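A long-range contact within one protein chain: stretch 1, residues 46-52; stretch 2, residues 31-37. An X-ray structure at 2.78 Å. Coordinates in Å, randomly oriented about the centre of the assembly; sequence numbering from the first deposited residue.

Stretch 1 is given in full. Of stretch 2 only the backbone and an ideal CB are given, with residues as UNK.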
# COMPACT_ATOMS: atom_id res chain seq x y z
N LYS A 46 -3.42 0.20 20.84
CA LYS A 46 -2.85 0.87 19.68
C LYS A 46 -3.98 1.32 18.78
O LYS A 46 -5.03 0.67 18.72
CB LYS A 46 -1.93 -0.09 18.90
CG LYS A 46 -1.66 0.33 17.44
CD LYS A 46 -0.50 -0.45 16.84
CE LYS A 46 0.05 0.24 15.59
NZ LYS A 46 0.92 1.41 15.92
N VAL A 47 -3.73 2.40 18.05
CA VAL A 47 -4.74 2.95 17.17
C VAL A 47 -4.11 3.67 15.96
O VAL A 47 -3.12 4.37 16.10
CB VAL A 47 -5.69 3.84 18.00
CG1 VAL A 47 -4.91 4.86 18.82
CG2 VAL A 47 -6.69 4.53 17.14
N ASN A 48 -4.67 3.44 14.77
CA ASN A 48 -4.46 4.26 13.56
C ASN A 48 -4.51 5.75 13.73
O ASN A 48 -5.31 6.26 14.52
CB ASN A 48 -5.62 4.01 12.61
CG ASN A 48 -5.27 3.12 11.50
OD1 ASN A 48 -4.17 2.60 11.44
ND2 ASN A 48 -6.21 2.93 10.60
N GLU A 49 -3.73 6.44 12.92
CA GLU A 49 -3.88 7.88 12.69
C GLU A 49 -5.26 8.10 12.05
O GLU A 49 -5.97 9.01 12.42
CB GLU A 49 -2.76 8.39 11.76
CG GLU A 49 -2.60 9.93 11.71
CD GLU A 49 -1.32 10.39 10.95
OE1 GLU A 49 -0.41 9.56 10.69
OE2 GLU A 49 -1.24 11.61 10.63
N TYR A 50 -5.62 7.23 11.12
CA TYR A 50 -6.89 7.33 10.42
C TYR A 50 -8.09 7.20 11.37
O TYR A 50 -9.11 7.85 11.16
CB TYR A 50 -6.97 6.29 9.31
CG TYR A 50 -8.16 6.47 8.41
CD1 TYR A 50 -8.17 7.45 7.42
CD2 TYR A 50 -9.28 5.66 8.54
CE1 TYR A 50 -9.28 7.63 6.59
CE2 TYR A 50 -10.40 5.81 7.71
CZ TYR A 50 -10.39 6.80 6.74
OH TYR A 50 -11.48 6.97 5.93
N PHE A 51 -7.95 6.36 12.40
CA PHE A 51 -8.97 6.20 13.44
C PHE A 51 -9.12 7.49 14.23
O PHE A 51 -10.23 7.98 14.39
CB PHE A 51 -8.58 5.04 14.38
CG PHE A 51 -9.68 4.59 15.32
CD1 PHE A 51 -10.33 3.39 15.11
CD2 PHE A 51 -10.01 5.32 16.45
CE1 PHE A 51 -11.34 2.95 15.98
CE2 PHE A 51 -11.02 4.89 17.32
CZ PHE A 51 -11.68 3.71 17.09
N GLU A 52 -7.99 8.04 14.71
CA GLU A 52 -7.99 9.30 15.47
C GLU A 52 -8.72 10.40 14.74
O GLU A 52 -9.57 11.07 15.31
CB GLU A 52 -6.57 9.81 15.72
CG GLU A 52 -5.68 8.91 16.54
CD GLU A 52 -4.27 9.47 16.71
OE1 GLU A 52 -4.15 10.66 17.12
OE2 GLU A 52 -3.29 8.73 16.45
N UNK A 31 -8.34 2.79 -0.01
CA UNK A 31 -7.81 1.70 0.82
C UNK A 31 -7.71 2.01 2.30
O UNK A 31 -7.48 1.11 3.09
CB UNK A 31 -6.42 1.31 0.31
N UNK A 32 -7.87 3.26 2.70
CA UNK A 32 -7.64 3.61 4.09
C UNK A 32 -8.78 3.10 4.96
O UNK A 32 -9.91 3.01 4.52
CB UNK A 32 -7.48 5.12 4.24
N UNK A 33 -8.46 2.73 6.19
CA UNK A 33 -9.44 2.17 7.11
C UNK A 33 -9.03 2.49 8.52
O UNK A 33 -7.89 2.81 8.76
CB UNK A 33 -9.59 0.66 6.92
N UNK A 34 -9.97 2.40 9.44
CA UNK A 34 -9.68 2.63 10.84
C UNK A 34 -9.20 1.32 11.45
O UNK A 34 -9.68 0.25 11.09
CB UNK A 34 -10.91 3.17 11.58
N UNK A 35 -8.24 1.42 12.36
CA UNK A 35 -7.64 0.25 12.97
C UNK A 35 -7.38 0.49 14.44
O UNK A 35 -6.83 1.52 14.82
CB UNK A 35 -6.34 -0.13 12.25
N UNK A 36 -7.74 -0.50 15.25
CA UNK A 36 -7.66 -0.39 16.69
C UNK A 36 -7.31 -1.74 17.31
O UNK A 36 -7.95 -2.73 16.99
CB UNK A 36 -8.98 0.14 17.26
N UNK A 37 -6.32 -1.79 18.19
CA UNK A 37 -6.06 -3.05 18.90
C UNK A 37 -6.55 -2.89 20.33
O UNK A 37 -6.25 -1.89 21.00
CB UNK A 37 -4.58 -3.42 18.87

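Position 31 lies beyond the reach of stretch 1: nothing there comes within 5.5 Å of its ideal CB, so the contact sets no requirement. The deposited residue is Leu 31, which touches nothing across the gap.

At position 32 the CA-to-CB bond points toward stretch 1, and the ideal CB sits 3.9 Å from CE1 of Tyr 50, over a ring face. Room above an aromatic face that close favours a small side chain; serine, alanine or threonine would all be plausible. Ser 32 is found. Its CB stands 4.1 Å from the centroid of the Tyr 50 ring, nearly along the ring normal, a CH-pi contact, while its OG, in rotamer p, hydrogen-bonds to a residue just outside the stretches.

Position 33 turns its CB away from stretch 1, and the extended backbone leaves the main chain against Tyr 50, with C of residue 33 at 3.2 Å from Tyr 50 CD2. The choice of side chain is therefore loosely held by this contact; stretch 1 sets no limit on size in that direction. Phe 33 is deposited, its CD2 coming no nearer than 4.8 Å to Asn 48 ND2.

At position 34 the bond points sideways, yet the ideal CB is already 3.6 Å from Phe 51 CD1 and 4.3 Å from Tyr 50 CD2. Two aromatic side chains at such distances call for something small and apolar. Ala 34 fits, its methyl packing against both.

Position 35 does its polar work through the backbone: its O accepts a hydrogen bond from Asn 48 N at 2.9 Å. The CB, also sideways, lies 3.5 Å from Asn 48 ND2. An aliphatic side chain can lie against the Asn 48 side chain; one carrying an acceptor would be as reasonable, and stretch 1 does not decide between them. Leu 35 is deposited; its CB packs 3.5 Å from Asn 48 ND2, and no residue of this stretch has more area covered by stretch 1.

Position 36 is the non-hydrogen-bonded partner of Val 47 in an antiparallel pair, with both CBs on the same face of the sheet. Its ideal CB is 3.9 Å from Phe 51 CE1 and 5.0 Å from Val 47 CG2, an apolar setting open to alanine, valine or cysteine. Cys 36 adds to its CB contact a sulfur-aromatic approach, SG standing 5.0 Å from the Phe 51 ring centroid, obliquely.

Position 37 pairs with Lys 46, its N donating to Lys 46 O at 2.8 Å. The CB shares a sheet face with the lysine's methylenes, which invites a beta-branched or other aliphatic residue. Ile 37 answers, CG1 meeting Lys 46 CB at 3.8 Å.

Stretch 2, residues 31-37: LSFALCI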
# COMPACT_ATOMS: atom_id res chain seq x y z
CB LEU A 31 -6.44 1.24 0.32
CG LEU A 31 -6.44 0.46 -0.98
CD1 LEU A 31 -5.08 0.51 -1.57
CD2 LEU A 31 -6.87 -0.96 -0.73
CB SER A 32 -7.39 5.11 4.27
OG SER A 32 -8.55 5.86 3.97
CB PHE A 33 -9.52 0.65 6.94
CG PHE A 33 -8.24 -0.09 7.23
CD1 PHE A 33 -7.17 -0.04 6.33
CD2 PHE A 33 -8.11 -0.86 8.37
CE1 PHE A 33 -5.98 -0.73 6.59
CE2 PHE A 33 -6.93 -1.56 8.63
CZ PHE A 33 -5.86 -1.50 7.74
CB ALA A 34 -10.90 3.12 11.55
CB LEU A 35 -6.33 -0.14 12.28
CG LEU A 35 -5.65 -1.32 12.97
CD1 LEU A 35 -5.24 -2.43 11.98
CD2 LEU A 35 -4.47 -0.87 13.84
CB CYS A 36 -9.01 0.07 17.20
SG CYS A 36 -9.03 0.26 18.95
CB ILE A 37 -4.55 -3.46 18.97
CG1 ILE A 37 -3.79 -3.22 17.66
CG2 ILE A 37 -4.39 -4.92 19.43
CD1 ILE A 37 -4.20 -4.11 16.52
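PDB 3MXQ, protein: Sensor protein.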